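Local coordinates for T-cell surface glycoprotein CD1A1 antigen (Gallus gallus, PDB 3JVG) that probably presents lipid antigens to T cells at the cell surface, as other members of the MHC class I-like CD1 family do, at residues 183-188 against 201-206; 228-233 against 241-246. All coordinates share one frame; numbering follows the deposited sequence.

Interaction 1 (183-188 against 201-206)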
loop_
_atom_site.group_PDB
_atom_site.type_symbol
_atom_site.label_atom_id
_atom_site.label_comp_id
_atom_site.label_asym_id
_atom_site.label_seq_id
_atom_site.Cartn_x
_atom_site.Cartn_y
_atom_site.Cartn_z
ATOM N N PRO A 183 -5.540 -19.091 -3.602
ATOM C CA PRO A 183 -5.462 -19.082 -2.113
ATOM C C PRO A 183 -5.194 -20.478 -1.527
ATOM O O PRO A 183 -5.623 -21.505 -2.094
ATOM C CB PRO A 183 -6.865 -18.607 -1.674
ATOM C CG PRO A 183 -7.781 -18.979 -2.836
ATOM C CD PRO A 183 -6.908 -18.844 -4.112
ATOM N N MET A 184 -4.456 -20.503 -0.414
ATOM C CA MET A 184 -4.400 -21.680 0.437
ATOM C C MET A 184 -5.023 -21.294 1.773
ATOM O O MET A 184 -4.850 -20.161 2.261
ATOM C CB MET A 184 -2.965 -22.146 0.592
ATOM C CG MET A 184 -2.335 -22.600 -0.758
ATOM S SD MET A 184 -0.536 -22.987 -0.852
ATOM C CE MET A 184 0.254 -21.619 -0.004
ATOM N N ALA A 185 -5.780 -22.213 2.352
ATOM C CA ALA A 185 -6.529 -21.915 3.582
ATOM C C ALA A 185 -6.408 -23.017 4.624
ATOM O O ALA A 185 -6.497 -24.174 4.280
ATOM C CB ALA A 185 -7.973 -21.687 3.243
ATOM N N VAL A 186 -6.178 -22.641 5.882
ATOM C CA VAL A 186 -6.312 -23.547 7.019
ATOM C C VAL A 186 -7.341 -22.997 8.044
ATOM O O VAL A 186 -7.541 -21.760 8.159
ATOM C CB VAL A 186 -4.974 -23.828 7.755
ATOM C CG1 VAL A 186 -4.010 -24.587 6.865
ATOM C CG2 VAL A 186 -4.350 -22.523 8.266
ATOM N N VAL A 187 -7.988 -23.921 8.764
ATOM C CA VAL A 187 -8.896 -23.586 9.862
ATOM C C VAL A 187 -8.424 -24.267 11.147
ATOM O O VAL A 187 -8.060 -25.428 11.137
ATOM C CB VAL A 187 -10.336 -24.003 9.533
ATOM C CG1 VAL A 187 -11.245 -23.935 10.772
ATOM C CG2 VAL A 187 -10.892 -23.110 8.452
ATOM N N PHE A 188 -8.394 -23.537 12.247
ATOM C CA PHE A 188 -8.038 -24.126 13.529
ATOM C C PHE A 188 -8.806 -23.357 14.587
ATOM O O PHE A 188 -9.383 -22.317 14.294
ATOM C CB PHE A 188 -6.529 -24.058 13.793
ATOM C CG PHE A 188 -5.955 -22.670 13.700
ATOM C CD1 PHE A 188 -5.506 -22.163 12.471
ATOM C CD2 PHE A 188 -5.878 -21.857 14.820
ATOM C CE1 PHE A 188 -4.954 -20.857 12.368
ATOM C CE2 PHE A 188 -5.336 -20.552 14.731
ATOM C CZ PHE A 188 -4.866 -20.053 13.506
ATOM N N CYS A 201 -9.977 -18.789 10.277
ATOM C CA CYS A 201 -9.690 -19.185 8.950
ATOM C C CYS A 201 -8.556 -18.253 8.454
ATOM O O CYS A 201 -8.735 -17.027 8.398
ATOM C CB CYS A 201 -10.950 -19.051 8.067
ATOM S SG CYS A 201 -10.706 -19.586 6.358
ATOM N N ARG A 202 -7.406 -18.852 8.126
ATOM C CA ARG A 202 -6.212 -18.149 7.663
ATOM C C ARG A 202 -5.955 -18.543 6.216
ATOM O O ARG A 202 -5.763 -19.733 5.888
ATOM C CB ARG A 202 -5.016 -18.479 8.545
ATOM C CG ARG A 202 -3.692 -17.994 8.009
ATOM C CD ARG A 202 -2.474 -18.547 8.805
ATOM N NE ARG A 202 -1.269 -17.795 8.420
ATOM C CZ ARG A 202 -0.049 -18.001 8.910
ATOM N NH1 ARG A 202 0.167 -18.969 9.781
ATOM N NH2 ARG A 202 0.960 -17.250 8.514
ATOM N N VAL A 203 -6.008 -17.529 5.351
ATOM C CA VAL A 203 -5.897 -17.722 3.943
ATOM C C VAL A 203 -4.635 -16.976 3.534
ATOM O O VAL A 203 -4.424 -15.804 3.916
ATOM C CB VAL A 203 -7.132 -17.092 3.222
ATOM C CG1 VAL A 203 -7.134 -17.509 1.794
ATOM C CG2 VAL A 203 -8.469 -17.564 3.922
ATOM N N THR A 204 -3.806 -17.631 2.730
ATOM C CA THR A 204 -2.637 -16.943 2.169
ATOM C C THR A 204 -2.383 -17.308 0.699
ATOM O O THR A 204 -3.112 -18.145 0.081
ATOM C CB THR A 204 -1.390 -17.225 3.082
ATOM O OG1 THR A 204 -0.289 -16.316 2.778
ATOM C CG2 THR A 204 -1.003 -18.714 3.020
ATOM N N SER A 205 -1.366 -16.654 0.132
ATOM C CA SER A 205 -0.901 -16.937 -1.209
ATOM C C SER A 205 -1.793 -16.432 -2.350
ATOM O O SER A 205 -1.527 -16.777 -3.475
ATOM C CB SER A 205 -0.684 -18.437 -1.411
ATOM O OG SER A 205 0.288 -18.882 -0.487
ATOM N N PHE A 206 -2.810 -15.613 -2.109
ATOM C CA PHE A 206 -3.699 -15.333 -3.219
ATOM C C PHE A 206 -3.290 -14.065 -3.927
ATOM O O PHE A 206 -2.767 -13.119 -3.319
ATOM C CB PHE A 206 -5.188 -15.342 -2.819
ATOM C CG PHE A 206 -5.524 -14.410 -1.696
ATOM C CD1 PHE A 206 -5.363 -14.799 -0.366
ATOM C CD2 PHE A 206 -5.981 -13.132 -1.958
ATOM C CE1 PHE A 206 -5.635 -13.914 0.648
ATOM C CE2 PHE A 206 -6.322 -12.247 -0.933
ATOM C CZ PHE A 206 -6.131 -12.633 0.360
#
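The carbonyl oxygen of Thr204 takes the backbone N-H of Met184 at 2.8 Å, in an almost straight bond (171° at the hydrogen), and the CA of Pro183 also leans on that oxygen as a C-H donor. This is the start of the antiparallel pairing between the first two strands of the immunoglobulin C1-set domain, A and B in the usual naming. Thr204 N returns a bond to Met184 O, and two residues further on Val186 and Arg202 exchange the same pair of bonds, N to O in both directions. Between these hydrogen-bonded pairs sit the non-hydrogen-bonded ones, Ala185 with Val203 and Val187 with Cys201, whose CA atoms draw closer together, 4.3 Å for Ala185 and Val203.

Side chains alternate accordingly. Ala185, Val187, Cys201 and Val203 face the interior of the sandwich, against the strands 212-217, 257-262 and 271-274; there Cys201 SG closes the disulfide to Cys259 of the opposite sheet. Met184, Val186, Arg202 and Thr204 take the other face, where the second protein chain of the assembly lies. Val186 and Arg202 run side by side, and the extended arginine carries NH2 on to a polar side chain of that chain.

At the strand end the backbone turns a corner at Ser205, part of a G1 bulge opposite Tyr241. The Pro183 and Phe206 side chains cross there at about a right angle, CB to CB at 3.8 Å. Val203 has CG1 anti to its backbone N (chi1 -170°), which sets that methyl 3.6 Å from Pro183 CB.

Interaction 2 (228-233 against 241-246); sequences LSTGTV and YQLRST
Val233 spreads its two methyls over two residues of the facing strand: CG1 lies 3.7 Å from Tyr241 CD1, while CG2 meets Leu243 CG at 4.0 Å. CG1 stands anti to the backbone N (chi1 175°), which turns it toward the base of the tyrosine side chain; the valine comes at the ring obliquely and also touches Tyr241 CB. The ring runs on past it, and its hydroxyl is hydrogen-bonded to Asp32 of the MHC-like domain. Leu243 lies aslant to Val233 as well, and sets CD2 against the bend of the 228-233 backbone, 3.4 Å from Thr232 O and a little further from Gly231 O. Both its methyls lie near Thr230 OG1.

Toward the other end, the pairing is that of the antiparallel D–E hairpin of the immunoglobulin C1-set domain. Ser229 and Thr246 form a hydrogen-bonded pair: Thr246 N gives a nearly straight bond of 2.8 Å to Ser229 O, whereas the return bond, Ser229 N to Thr246 O, is bent to 138°. Thr246 OG1 rests against Ser229 CB on one face of the sheet, and on the other Ser245 OG reaches weakly for Ser229 O, with another weak bond to Trp215 NE1.

Gly231 N bonds Arg244 O. Between there and the Gln242–Leu234 backbone bond, direct pairing is interrupted at Thr232 and Arg244, where a water donates to Thr232 O at 2.7 Å and accepts from Arg244 N at 2.9 Å. The edge strand is therefore held by direct bonds at 229 and 231, by a water at 232, and at 233 by side-chain packing and a C-H contact from Val233 CA to Gln242 O; the water satisfies the Thr232 carbonyl and Arg244 N-H without the strands closing up.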
loop_
_atom_site.group_PDB
_atom_site.type_symbol
_atom_site.label_atom_id
_atom_site.label_comp_id
_atom_site.label_asym_id
_atom_site.label_seq_id
_atom_site.Cartn_x
_atom_site.Cartn_y
_atom_site.Cartn_z
ATOM N N LEU A 228 -18.460 -12.465 14.523
ATOM C CA LEU A 228 -17.710 -12.715 13.277
ATOM C C LEU A 228 -16.822 -11.511 12.948
ATOM O O LEU A 228 -17.322 -10.464 12.563
ATOM C CB LEU A 228 -18.676 -12.951 12.089
ATOM C CG LEU A 228 -18.238 -13.627 10.764
ATOM C CD1 LEU A 228 -19.442 -13.881 9.854
ATOM C CD2 LEU A 228 -17.175 -12.842 9.995
ATOM N N SER A 229 -15.515 -11.679 13.038
ATOM C CA SER A 229 -14.585 -10.660 12.552
ATOM C C SER A 229 -13.969 -11.087 11.232
ATOM O O SER A 229 -13.334 -12.131 11.150
ATOM C CB SER A 229 -13.493 -10.422 13.583
ATOM O OG SER A 229 -14.121 -10.212 14.869
ATOM N N THR A 230 -14.161 -10.331 10.164
ATOM C CA THR A 230 -13.192 -10.542 9.126
ATOM C C THR A 230 -12.098 -9.494 9.181
ATOM O O THR A 230 -12.351 -8.293 9.393
ATOM C CB THR A 230 -13.719 -10.696 7.753
ATOM O OG1 THR A 230 -12.550 -10.769 6.886
ATOM C CG2 THR A 230 -14.646 -9.515 7.409
ATOM N N GLY A 231 -10.867 -9.968 9.076
ATOM C CA GLY A 231 -9.724 -9.122 9.376
ATOM C C GLY A 231 -9.471 -8.244 8.186
ATOM O O GLY A 231 -10.318 -8.113 7.324
ATOM N N THR A 232 -8.302 -7.632 8.153
ATOM C CA THR A 232 -7.918 -6.820 7.038
ATOM C C THR A 232 -6.904 -7.622 6.184
ATOM O O THR A 232 -6.238 -8.515 6.703
ATOM C CB THR A 232 -7.370 -5.447 7.523
ATOM O OG1 THR A 232 -6.118 -5.647 8.192
ATOM C CG2 THR A 232 -8.351 -4.817 8.510
ATOM N N VAL A 233 -6.849 -7.347 4.886
ATOM C CA VAL A 233 -5.942 -8.059 3.979
ATOM C C VAL A 233 -4.505 -7.573 4.196
ATOM O O VAL A 233 -4.275 -6.366 4.292
ATOM C CB VAL A 233 -6.350 -7.790 2.512
ATOM C CG1 VAL A 233 -5.367 -8.397 1.505
ATOM C CG2 VAL A 233 -7.803 -8.293 2.281
ATOM N N TYR A 241 -1.297 -12.126 -1.098
ATOM C CA TYR A 241 -1.968 -11.540 0.027
ATOM C C TYR A 241 -2.402 -12.618 1.030
ATOM O O TYR A 241 -2.429 -13.832 0.706
ATOM C CB TYR A 241 -3.166 -10.755 -0.465
ATOM C CG TYR A 241 -2.772 -9.526 -1.306
ATOM C CD1 TYR A 241 -2.382 -8.339 -0.675
ATOM C CD2 TYR A 241 -2.766 -9.574 -2.702
ATOM C CE1 TYR A 241 -2.036 -7.187 -1.400
ATOM C CE2 TYR A 241 -2.398 -8.431 -3.482
ATOM C CZ TYR A 241 -2.011 -7.243 -2.813
ATOM O OH TYR A 241 -1.638 -6.088 -3.498
ATOM N N GLN A 242 -2.751 -12.147 2.247
ATOM C CA GLN A 242 -3.145 -12.993 3.331
ATOM C C GLN A 242 -4.283 -12.340 3.993
ATOM O O GLN A 242 -4.332 -11.102 4.068
ATOM C CB GLN A 242 -2.075 -13.092 4.416
ATOM C CG GLN A 242 -0.777 -13.673 4.015
ATOM C CD GLN A 242 -0.049 -14.358 5.203
ATOM O OE1 GLN A 242 -0.663 -14.798 6.202
ATOM N NE2 GLN A 242 1.263 -14.423 5.091
ATOM N N LEU A 243 -5.164 -13.178 4.537
ATOM C CA LEU A 243 -6.353 -12.717 5.260
ATOM C C LEU A 243 -6.578 -13.667 6.430
ATOM O O LEU A 243 -6.361 -14.863 6.270
ATOM C CB LEU A 243 -7.621 -12.799 4.376
ATOM C CG LEU A 243 -8.571 -11.592 4.320
ATOM C CD1 LEU A 243 -10.004 -11.942 3.902
ATOM C CD2 LEU A 243 -8.602 -10.754 5.593
ATOM N N ARG A 244 -7.060 -13.153 7.571
ATOM C CA ARG A 244 -7.603 -14.023 8.608
ATOM C C ARG A 244 -9.026 -13.608 8.961
ATOM O O ARG A 244 -9.321 -12.430 9.037
ATOM C CB ARG A 244 -6.729 -14.043 9.885
ATOM C CG ARG A 244 -5.227 -14.360 9.639
ATOM C CD ARG A 244 -4.464 -14.852 10.869
ATOM N NE ARG A 244 -4.180 -13.822 11.875
ATOM C CZ ARG A 244 -3.227 -12.886 11.777
ATOM N NH1 ARG A 244 -2.464 -12.818 10.680
ATOM N NH2 ARG A 244 -3.057 -11.998 12.772
ATOM N N SER A 245 -9.895 -14.582 9.167
ATOM C CA SER A 245 -11.277 -14.325 9.558
ATOM C C SER A 245 -11.567 -15.226 10.740
ATOM O O SER A 245 -11.102 -16.379 10.770
ATOM C CB SER A 245 -12.231 -14.654 8.368
ATOM O OG SER A 245 -13.599 -14.676 8.770
ATOM N N THR A 246 -12.331 -14.721 11.716
ATOM C CA THR A 246 -12.623 -15.486 12.895
ATOM C C THR A 246 -14.108 -15.488 13.260
ATOM O O THR A 246 -14.858 -14.548 12.901
ATOM C CB THR A 246 -11.788 -15.051 14.141
ATOM O OG1 THR A 246 -12.216 -13.760 14.605
ATOM C CG2 THR A 246 -10.310 -15.044 13.852
HETATM O O HOH W 1 -6.327 -10.494 8.560
#

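Both contacts belong to one four-stranded antiparallel sheet of the immunoglobulin-like domain, in the order 184-191, 197-206, 241-249, 228-235. Interaction 1 joins one edge strand to its inner neighbour and interaction 2 does the same at the other edge, their centres about 10 Å apart. Along the chain they follow in series, each spanning a hairpin. The two inner strands knit them together: Cys201 N lies 2.7 Å from Ser245 O and Leu243 N 2.8 Å from Val203 O, both probable hydrogen bonds. Arg202, Thr204, Gln242 and Arg244 all meet the other protein chain of the assembly, so this sheet forms a docking surface for it, consistent with beta-2-microglobulin association in CD1 molecules.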